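PDB 2IMP: lactaldehyde dehydrogenase from Escherichia coli, which oxidises L-lactaldehyde irreversibly to L-lactate with NAD+, also acting on glycolaldehyde, and serves L-fucose and L-rhamnose degradation as a homotetramer. Local coordinates for residues A[365-373]-A[386-394]; A[405-416]-A[430-441]. One frame throughout, in Å; residues are numbered along the deposited sequence.

Interaction 1. Residues A[365-373]-A[386-394]; sequences YPPTLLLDV and GPVLPVVAF
Thr-368 pairs with Val-388 in a short parallel ladder whose bonds step from strand to strand. Thr-368 N gives to Pro-387 O at 2.8 Å with a nearly straight N-H (175°), and Leu-389 N returns to Thr-368 O. Leu-370 N donates to Leu-389 O (3.1 Å), and Val-391 N closes the run on Leu-370 O. Beyond it, a water takes over, donating to Val-391 O and weakly accepting from Asp-372 N.

Apolar side chains meet on both faces. With Leu-369 CG opposite its backbone N (chi1 177°) and chi2 at 58°, CD1 reaches Val-391 CG2 at 3.7 Å; Leu-371 lies alongside the same valine, its CD2 3.8 Å from Val-391 CB. On the other face, Leu-370 CD1 touches Val-388 CG1 at 3.8 Å. Just ahead of the strands, Pro-387 CD lies at the edge of the Tyr-365 ring.

Farther out, strand 350-353 bonds to the other edge of 368-371, and 290-294 to 388-394. Thr-368 OG1 donates to Pro-366 O at 2.8 Å and is also bonded to Gly-355 N. The four main-chain bonds fix the parallel register, while apolar side chains of both faces are buried against helices 298-310 and 331-346 on this part of the mixed sheet.

Interaction 2. Residues A[405-416]-A[430-441]; sequences NDSDYGLTSSIY and LKFGETYINREN. With SO4 (sulfate ion), chain B.
Two hydroxyls run in a chain inside the parallel ladder: Thr-435 OG1 donates to Ser-413 OG at 2.8 Å, which in turn donates to Glu-434 O, also at 2.8 Å. For this, OG sits between the serine's backbone N and carbonyl carbon (chi1 67°). Gln-473 of a neighbouring subunit is bonded to Thr-435 OG1.

Ser-413 CB, placed by the strand backbone, lies over a face of the Phe-432 ring, 4.0 Å from its centroid and 22° off the normal, a CH-pi contact. At the edge of that ring, Asn-405 OD1 lies 3.4 Å from Phe-432 CE1 while accepting from Lys-431 N at 2.8 Å. Arg-453 adds a cation-pi contact, and replacing Phe-432 with an alanine would probably leave that guanidinium and the Ser-413 methylene without their aromatic partner, opening a gap beside Asn-405.

Thr-412 OG1 donates to Glu-434 OE1 at 2.9 Å, and Thr-412 CG2 meets the edge of the Tyr-436 ring. Glu-434 OE2 is bonded to ND1 of His-449, a residue that binds lactate, which places the glutamate in the second shell, consistent with positioning His-449. A sulfate, probably from the crystallisation liquor, accepts from Thr-412 N through O2 (2.9 Å) and from Lys-255 N, but its placement is doubtful.

Helix 420-429 links the two strands as a beta-alpha-beta unit; strand 257-260 flanks 409-416, and a strand of the neighbouring subunit continues the sheet beyond 434-437.

From the N terminus, segment 365-373 comes first; the 12 residues after it, with neither helix nor strand, return the chain to 386-394, where interaction 1 closes its loop. The chain then runs through the helix that begins at 397 into 405-416, and through helix 420-429 to 430-441, where interaction 2 closes. The two loops follow in series, neither nested nor crossed. Both belong to one sheet, in which the pairings place strands 290-294 and 257-260 between them. The centres of interactions 1 and 2 lie about 18 Å apart; the nearest atoms of interactions 1 and 2 come to about 7 Å without touching. Interaction 1 joins strands toward the 350-353 side, whereas interaction 2 completes the side that continues into a neighbouring subunit.

Interaction 1. Residues A[365-373]-A[386-394]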
loop_
_atom_site.group_PDB
_atom_site.type_symbol
_atom_site.label_atom_id
_atom_site.label_comp_id
_atom_site.label_asym_id
_atom_site.label_seq_id
_atom_site.Cartn_x
_atom_site.Cartn_y
_atom_site.Cartn_z
ATOM N N TYR A 365 -25.590 12.466 38.558
ATOM C CA TYR A 365 -24.648 11.834 39.463
ATOM C C TYR A 365 -23.385 12.703 39.587
ATOM O O TYR A 365 -22.750 13.027 38.586
ATOM C CB TYR A 365 -24.263 10.432 38.993
ATOM C CG TYR A 365 -23.648 9.610 40.105
ATOM C CD1 TYR A 365 -24.451 9.010 41.075
ATOM C CD2 TYR A 365 -22.264 9.498 40.236
ATOM C CE1 TYR A 365 -23.892 8.323 42.151
ATOM C CE2 TYR A 365 -21.694 8.813 41.309
ATOM C CZ TYR A 365 -22.517 8.233 42.264
ATOM O OH TYR A 365 -21.966 7.592 43.346
ATOM N N PRO A 366 -23.018 13.084 40.812
ATOM C CA PRO A 366 -21.841 13.925 41.042
ATOM C C PRO A 366 -20.475 13.322 40.662
ATOM O O PRO A 366 -20.254 12.117 40.790
ATOM C CB PRO A 366 -21.932 14.228 42.532
ATOM C CG PRO A 366 -22.467 12.943 43.076
ATOM C CD PRO A 366 -23.580 12.619 42.093
ATOM N N PRO A 367 -19.553 14.170 40.179
ATOM C CA PRO A 367 -18.230 13.681 39.811
ATOM C C PRO A 367 -17.695 12.943 41.053
ATOM O O PRO A 367 -17.609 13.514 42.141
ATOM C CB PRO A 367 -17.465 14.967 39.515
ATOM C CG PRO A 367 -18.521 15.832 38.919
ATOM C CD PRO A 367 -19.694 15.599 39.849
ATOM N N THR A 368 -17.355 11.675 40.880
ATOM C CA THR A 368 -16.881 10.881 41.995
ATOM C C THR A 368 -15.438 10.380 41.874
ATOM O O THR A 368 -15.041 9.824 40.853
ATOM C CB THR A 368 -17.812 9.678 42.211
ATOM O OG1 THR A 368 -19.141 10.154 42.456
ATOM C CG2 THR A 368 -17.345 8.834 43.384
ATOM N N LEU A 369 -14.667 10.604 42.929
ATOM C CA LEU A 369 -13.283 10.169 42.977
ATOM C C LEU A 369 -13.055 9.070 44.029
ATOM O O LEU A 369 -13.280 9.288 45.220
ATOM C CB LEU A 369 -12.370 11.357 43.277
ATOM C CG LEU A 369 -10.881 11.038 43.422
ATOM C CD1 LEU A 369 -10.367 10.389 42.147
ATOM C CD2 LEU A 369 -10.115 12.315 43.722
ATOM N N LEU A 370 -12.628 7.898 43.575
ATOM C CA LEU A 370 -12.382 6.787 44.479
ATOM C C LEU A 370 -10.895 6.432 44.637
ATOM O O LEU A 370 -10.187 6.218 43.652
ATOM C CB LEU A 370 -13.160 5.553 44.012
ATOM C CG LEU A 370 -14.673 5.747 43.860
ATOM C CD1 LEU A 370 -15.311 4.457 43.369
ATOM C CD2 LEU A 370 -15.275 6.167 45.192
ATOM N N LEU A 371 -10.435 6.393 45.883
ATOM C CA LEU A 371 -9.047 6.060 46.164
ATOM C C LEU A 371 -8.877 4.684 46.845
ATOM O O LEU A 371 -9.856 4.002 47.134
ATOM C CB LEU A 371 -8.408 7.159 47.021
ATOM C CG LEU A 371 -8.527 8.600 46.498
ATOM C CD1 LEU A 371 -7.640 9.520 47.340
ATOM C CD2 LEU A 371 -8.112 8.673 45.031
ATOM N N ASP A 372 -7.634 4.294 47.096
ATOM C CA ASP A 372 -7.365 3.001 47.711
ATOM C C ASP A 372 -8.114 1.839 47.032
ATOM O O ASP A 372 -8.527 0.877 47.681
ATOM C CB ASP A 372 -7.708 3.029 49.202
ATOM C CG ASP A 372 -6.823 3.980 49.979
ATOM O OD1 ASP A 372 -5.599 3.990 49.721
ATOM O OD2 ASP A 372 -7.346 4.710 50.848
ATOM N N VAL A 373 -8.300 1.968 45.724
ATOM C CA VAL A 373 -8.961 0.940 44.942
ATOM C C VAL A 373 -7.990 -0.188 44.557
ATOM O O VAL A 373 -6.805 0.056 44.338
ATOM C CB VAL A 373 -9.566 1.530 43.647
ATOM C CG1 VAL A 373 -10.276 0.440 42.857
ATOM C CG2 VAL A 373 -10.532 2.653 43.990
ATOM N N GLY A 386 -21.507 6.706 34.389
ATOM C CA GLY A 386 -21.319 7.988 35.051
ATOM C C GLY A 386 -19.896 8.489 35.234
ATOM O O GLY A 386 -18.938 7.852 34.795
ATOM N N PRO A 387 -19.734 9.644 35.898
ATOM C CA PRO A 387 -18.445 10.287 36.168
ATOM C C PRO A 387 -17.668 9.730 37.385
ATOM O O PRO A 387 -17.398 10.459 38.340
ATOM C CB PRO A 387 -18.839 11.739 36.372
ATOM C CG PRO A 387 -20.123 11.599 37.120
ATOM C CD PRO A 387 -20.844 10.505 36.350
ATOM N N VAL A 388 -17.316 8.450 37.336
ATOM C CA VAL A 388 -16.566 7.832 38.422
ATOM C C VAL A 388 -15.100 7.520 38.054
ATOM O O VAL A 388 -14.842 6.786 37.102
ATOM C CB VAL A 388 -17.241 6.522 38.877
ATOM C CG1 VAL A 388 -16.479 5.920 40.049
ATOM C CG2 VAL A 388 -18.689 6.790 39.253
ATOM N N LEU A 389 -14.159 8.090 38.800
ATOM C CA LEU A 389 -12.740 7.860 38.546
ATOM C C LEU A 389 -12.007 7.041 39.630
ATOM O O LEU A 389 -11.616 7.576 40.668
ATOM C CB LEU A 389 -11.999 9.189 38.367
ATOM C CG LEU A 389 -12.268 10.016 37.109
ATOM C CD1 LEU A 389 -11.389 11.252 37.129
ATOM C CD2 LEU A 389 -11.977 9.185 35.871
ATOM N N PRO A 390 -11.827 5.734 39.393
ATOM C CA PRO A 390 -11.138 4.882 40.362
ATOM C C PRO A 390 -9.615 5.063 40.214
ATOM O O PRO A 390 -9.088 5.043 39.100
ATOM C CB PRO A 390 -11.594 3.486 39.969
ATOM C CG PRO A 390 -11.684 3.596 38.472
ATOM C CD PRO A 390 -12.378 4.931 38.285
ATOM N N VAL A 391 -8.923 5.253 41.330
ATOM C CA VAL A 391 -7.479 5.430 41.285
ATOM C C VAL A 391 -6.689 4.304 41.971
ATOM O O VAL A 391 -6.983 3.915 43.101
ATOM C CB VAL A 391 -7.049 6.776 41.913
ATOM C CG1 VAL A 391 -5.546 6.954 41.762
ATOM C CG2 VAL A 391 -7.791 7.926 41.246
ATOM N N VAL A 392 -5.693 3.791 41.264
ATOM C CA VAL A 392 -4.863 2.719 41.774
ATOM C C VAL A 392 -3.366 3.039 41.708
ATOM O O VAL A 392 -2.843 3.404 40.649
ATOM C CB VAL A 392 -5.131 1.403 40.998
ATOM C CG1 VAL A 392 -4.195 0.301 41.478
ATOM C CG2 VAL A 392 -6.577 0.986 41.184
ATOM N N ALA A 393 -2.692 2.916 42.843
ATOM C CA ALA A 393 -1.270 3.188 42.890
ATOM C C ALA A 393 -0.424 1.989 42.454
ATOM O O ALA A 393 -0.871 0.851 42.544
ATOM C CB ALA A 393 -0.871 3.627 44.296
ATOM N N PHE A 394 0.780 2.258 41.966
ATOM C CA PHE A 394 1.682 1.202 41.537
ATOM C C PHE A 394 3.163 1.571 41.720
ATOM O O PHE A 394 3.496 2.746 41.870
ATOM C CB PHE A 394 1.410 0.829 40.069
ATOM C CG PHE A 394 1.827 1.884 39.073
ATOM C CD1 PHE A 394 3.132 1.931 38.595
ATOM C CD2 PHE A 394 0.914 2.830 38.618
ATOM C CE1 PHE A 394 3.521 2.902 37.676
ATOM C CE2 PHE A 394 1.293 3.806 37.700
ATOM C CZ PHE A 394 2.598 3.845 37.230
HETATM O O HOH W 1 -5.206 4.584 45.234
#

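Interaction 2. Residues A[405-416]-A[430-441]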
loop_
_atom_site.group_PDB
_atom_site.type_symbol
_atom_site.label_atom_id
_atom_site.label_comp_id
_atom_site.label_asym_id
_atom_site.label_seq_id
_atom_site.Cartn_x
_atom_site.Cartn_y
_atom_site.Cartn_z
ATOM N N ASN A 405 -3.598 -4.105 31.015
ATOM C CA ASN A 405 -3.919 -5.217 30.125
ATOM C C ASN A 405 -4.901 -6.215 30.748
ATOM O O ASN A 405 -5.555 -6.977 30.041
ATOM C CB ASN A 405 -2.656 -5.970 29.705
ATOM C CG ASN A 405 -1.812 -5.186 28.729
ATOM O OD1 ASN A 405 -2.325 -4.350 27.990
ATOM N ND2 ASN A 405 -0.514 -5.461 28.707
ATOM N N ASP A 406 -4.986 -6.198 32.074
ATOM C CA ASP A 406 -5.892 -7.087 32.786
ATOM C C ASP A 406 -7.357 -6.634 32.664
ATOM O O ASP A 406 -7.967 -6.158 33.624
ATOM C CB ASP A 406 -5.489 -7.171 34.259
ATOM C CG ASP A 406 -6.407 -8.070 35.060
ATOM O OD1 ASP A 406 -6.665 -9.205 34.608
ATOM O OD2 ASP A 406 -6.870 -7.643 36.138
ATOM N N SER A 407 -7.893 -6.792 31.459
ATOM C CA SER A 407 -9.255 -6.384 31.147
ATOM C C SER A 407 -9.828 -7.094 29.902
ATOM O O SER A 407 -9.084 -7.401 28.971
ATOM C CB SER A 407 -9.273 -4.867 30.914
ATOM O OG SER A 407 -10.480 -4.425 30.314
ATOM N N ASP A 408 -11.130 -7.366 29.898
ATOM C CA ASP A 408 -11.735 -7.987 28.729
ATOM C C ASP A 408 -11.866 -7.003 27.558
ATOM O O ASP A 408 -12.218 -7.383 26.445
ATOM C CB ASP A 408 -13.116 -8.560 29.052
ATOM C CG ASP A 408 -13.036 -9.844 29.838
ATOM O OD1 ASP A 408 -12.156 -10.670 29.518
ATOM O OD2 ASP A 408 -13.852 -10.031 30.763
ATOM N N TYR A 409 -11.580 -5.739 27.838
ATOM C CA TYR A 409 -11.647 -4.712 26.819
ATOM C C TYR A 409 -10.267 -4.171 26.415
ATOM O O TYR A 409 -9.356 -4.091 27.242
ATOM C CB TYR A 409 -12.551 -3.576 27.290
ATOM C CG TYR A 409 -13.931 -4.054 27.670
ATOM C CD1 TYR A 409 -14.207 -4.494 28.965
ATOM C CD2 TYR A 409 -14.946 -4.130 26.717
ATOM C CE1 TYR A 409 -15.461 -5.000 29.301
ATOM C CE2 TYR A 409 -16.202 -4.638 27.040
ATOM C CZ TYR A 409 -16.453 -5.072 28.331
ATOM O OH TYR A 409 -17.688 -5.592 28.649
ATOM N N GLY A 410 -10.126 -3.810 25.144
ATOM C CA GLY A 410 -8.852 -3.314 24.663
ATOM C C GLY A 410 -8.988 -2.307 23.543
ATOM O O GLY A 410 -8.352 -2.433 22.503
ATOM N N LEU A 411 -9.830 -1.305 23.755
ATOM C CA LEU A 411 -10.037 -0.271 22.763
ATOM C C LEU A 411 -9.047 0.916 22.869
ATOM O O LEU A 411 -8.283 1.169 21.943
ATOM C CB LEU A 411 -11.478 0.244 22.851
ATOM C CG LEU A 411 -11.901 1.336 21.861
ATOM C CD1 LEU A 411 -11.654 0.878 20.426
ATOM C CD2 LEU A 411 -13.375 1.667 22.079
ATOM N N THR A 412 -9.058 1.603 24.011
ATOM C CA THR A 412 -8.203 2.768 24.223
ATOM C C THR A 412 -7.339 2.748 25.510
ATOM O O THR A 412 -7.757 2.233 26.544
ATOM C CB THR A 412 -9.055 4.061 24.261
ATOM O OG1 THR A 412 -9.867 4.138 23.083
ATOM C CG2 THR A 412 -8.163 5.292 24.329
ATOM N N SER A 413 -6.144 3.321 25.411
ATOM C CA SER A 413 -5.213 3.422 26.533
ATOM C C SER A 413 -4.379 4.726 26.491
ATOM O O SER A 413 -4.335 5.408 25.465
ATOM C CB SER A 413 -4.255 2.225 26.547
ATOM O OG SER A 413 -3.381 2.249 25.433
ATOM N N SER A 414 -3.726 5.056 27.603
ATOM C CA SER A 414 -2.904 6.257 27.660
ATOM C C SER A 414 -1.817 6.250 28.749
ATOM O O SER A 414 -1.962 5.609 29.791
ATOM C CB SER A 414 -3.787 7.494 27.852
ATOM O OG SER A 414 -4.359 7.526 29.146
ATOM N N ILE A 415 -0.733 6.969 28.487
ATOM C CA ILE A 415 0.358 7.070 29.440
ATOM C C ILE A 415 1.052 8.444 29.420
ATOM O O ILE A 415 1.149 9.087 28.372
ATOM C CB ILE A 415 1.415 5.965 29.205
ATOM C CG1 ILE A 415 2.471 6.013 30.315
ATOM C CG2 ILE A 415 2.054 6.132 27.839
ATOM C CD1 ILE A 415 3.474 4.880 30.274
ATOM N N TYR A 416 1.507 8.881 30.592
ATOM C CA TYR A 416 2.189 10.162 30.736
ATOM C C TYR A 416 3.591 10.025 31.332
ATOM O O TYR A 416 3.760 9.617 32.477
ATOM C CB TYR A 416 1.348 11.102 31.591
ATOM C CG TYR A 416 -0.055 11.246 31.069
ATOM C CD1 TYR A 416 -1.005 10.252 31.297
ATOM C CD2 TYR A 416 -0.419 12.339 30.282
ATOM C CE1 TYR A 416 -2.284 10.337 30.750
ATOM C CE2 TYR A 416 -1.695 12.432 29.729
ATOM C CZ TYR A 416 -2.620 11.427 29.968
ATOM O OH TYR A 416 -3.876 11.496 29.409
ATOM N N LEU A 430 1.449 -2.409 26.067
ATOM C CA LEU A 430 0.004 -2.193 26.114
ATOM C C LEU A 430 -0.791 -2.901 24.983
ATOM O O LEU A 430 -0.558 -2.663 23.797
ATOM C CB LEU A 430 -0.293 -0.684 26.103
ATOM C CG LEU A 430 0.039 0.023 27.425
ATOM C CD1 LEU A 430 -0.066 1.529 27.286
ATOM C CD2 LEU A 430 -0.914 -0.472 28.497
ATOM N N LYS A 431 -1.724 -3.761 25.368
ATOM C CA LYS A 431 -2.530 -4.489 24.395
ATOM C C LYS A 431 -3.896 -3.814 24.087
ATOM O O LYS A 431 -4.954 -4.300 24.480
ATOM C CB LYS A 431 -2.729 -5.925 24.885
ATOM C CG LYS A 431 -1.408 -6.668 25.053
ATOM C CD LYS A 431 -1.574 -8.008 25.752
ATOM C CE LYS A 431 -0.212 -8.647 26.016
ATOM N NZ LYS A 431 -0.280 -9.909 26.806
ATOM N N PHE A 432 -3.826 -2.689 23.382
ATOM C CA PHE A 432 -4.999 -1.911 23.013
ATOM C C PHE A 432 -4.986 -1.413 21.553
ATOM O O PHE A 432 -3.924 -1.269 20.950
ATOM C CB PHE A 432 -5.139 -0.706 23.957
ATOM C CG PHE A 432 -5.421 -1.078 25.388
ATOM C CD1 PHE A 432 -4.433 -1.653 26.183
ATOM C CD2 PHE A 432 -6.696 -0.914 25.921
ATOM C CE1 PHE A 432 -4.710 -2.046 27.487
ATOM C CE2 PHE A 432 -6.980 -1.307 27.228
ATOM C CZ PHE A 432 -5.990 -1.880 28.006
ATOM N N GLY A 433 -6.167 -1.159 21.001
ATOM C CA GLY A 433 -6.252 -0.682 19.630
ATOM C C GLY A 433 -5.734 0.739 19.510
ATOM O O GLY A 433 -5.419 1.207 18.413
ATOM N N GLU A 434 -5.653 1.425 20.645
ATOM C CA GLU A 434 -5.168 2.796 20.686
ATOM C C GLU A 434 -4.383 3.149 21.965
ATOM O O GLU A 434 -4.742 2.731 23.071
ATOM C CB GLU A 434 -6.333 3.787 20.567
ATOM C CG GLU A 434 -7.203 3.629 19.337
ATOM C CD GLU A 434 -8.386 4.586 19.347
ATOM O OE1 GLU A 434 -8.904 4.878 20.447
ATOM O OE2 GLU A 434 -8.802 5.030 18.258
ATOM N N THR A 435 -3.315 3.915 21.792
ATOM C CA THR A 435 -2.507 4.367 22.910
ATOM C C THR A 435 -2.140 5.855 22.793
ATOM O O THR A 435 -1.413 6.253 21.878
ATOM C CB THR A 435 -1.191 3.563 23.047
ATOM O OG1 THR A 435 -1.484 2.186 23.307
ATOM C CG2 THR A 435 -0.357 4.110 24.205
ATOM N N TYR A 436 -2.664 6.662 23.705
ATOM C CA TYR A 436 -2.375 8.088 23.705
ATOM C C TYR A 436 -1.222 8.469 24.638
ATOM O O TYR A 436 -1.226 8.123 25.818
ATOM C CB TYR A 436 -3.616 8.889 24.096
ATOM C CG TYR A 436 -4.748 8.764 23.114
ATOM C CD1 TYR A 436 -5.646 7.704 23.191
ATOM C CD2 TYR A 436 -4.906 9.694 22.088
ATOM C CE1 TYR A 436 -6.681 7.572 22.269
ATOM C CE2 TYR A 436 -5.935 9.572 21.160
ATOM C CZ TYR A 436 -6.818 8.508 21.257
ATOM O OH TYR A 436 -7.836 8.379 20.341
ATOM N N ILE A 437 -0.240 9.171 24.089
ATOM C CA ILE A 437 0.908 9.596 24.865
ATOM C C ILE A 437 0.962 11.123 25.123
ATOM O O ILE A 437 1.031 11.923 24.184
ATOM C CB ILE A 437 2.210 9.146 24.183
ATOM C CG1 ILE A 437 2.186 7.625 24.000
ATOM C CG2 ILE A 437 3.416 9.562 25.025
ATOM C CD1 ILE A 437 3.416 7.069 23.324
ATOM N N ASN A 438 0.921 11.489 26.401
ATOM C CA ASN A 438 0.964 12.883 26.829
ATOM C C ASN A 438 -0.061 13.827 26.157
ATOM O O ASN A 438 0.279 14.918 25.703
ATOM C CB ASN A 438 2.378 13.445 26.658
ATOM C CG ASN A 438 3.383 12.775 27.580
ATOM O OD1 ASN A 438 3.065 12.434 28.720
ATOM N ND2 ASN A 438 4.604 12.593 27.093
ATOM N N ARG A 439 -1.307 13.372 26.113
ATOM C CA ARG A 439 -2.432 14.118 25.560
ATOM C C ARG A 439 -3.770 13.439 25.897
ATOM O O ARG A 439 -3.779 12.308 26.378
ATOM C CB ARG A 439 -2.309 14.270 24.038
ATOM C CG ARG A 439 -2.228 12.960 23.272
ATOM C CD ARG A 439 -2.822 13.093 21.862
ATOM N NE ARG A 439 -4.283 13.152 21.892
ATOM C CZ ARG A 439 -5.067 13.172 20.815
ATOM N NH1 ARG A 439 -4.541 13.141 19.594
ATOM N NH2 ARG A 439 -6.389 13.217 20.961
ATOM N N GLU A 440 -4.882 14.121 25.648
ATOM C CA GLU A 440 -6.180 13.539 25.953
ATOM C C GLU A 440 -6.690 12.525 24.898
ATOM O O GLU A 440 -6.239 12.531 23.753
ATOM C CB GLU A 440 -7.218 14.651 26.172
ATOM C CG GLU A 440 -7.764 15.325 24.921
ATOM C CD GLU A 440 -6.709 16.054 24.116
ATOM O OE1 GLU A 440 -5.709 16.530 24.699
ATOM O OE2 GLU A 440 -6.894 16.168 22.890
ATOM N N ASN A 441 -7.620 11.665 25.302
ATOM C CA ASN A 441 -8.163 10.652 24.405
ATOM C C ASN A 441 -9.253 11.147 23.420
ATOM O O ASN A 441 -10.314 11.615 23.837
ATOM C CB ASN A 441 -8.737 9.477 25.208
ATOM C CG ASN A 441 -7.762 8.931 26.233
ATOM O OD1 ASN A 441 -6.574 8.791 25.963
ATOM N ND2 ASN A 441 -8.271 8.606 27.416
HETATM S S SO4 B . -10.651 -0.111 26.726
HETATM O O1 SO4 B . -11.699 -0.879 27.407
HETATM O O2 SO4 B . -11.271 0.855 25.798
HETATM O O3 SO4 B . -9.818 0.587 27.707
HETATM O O4 SO4 B . -9.786 -1.047 26.011
#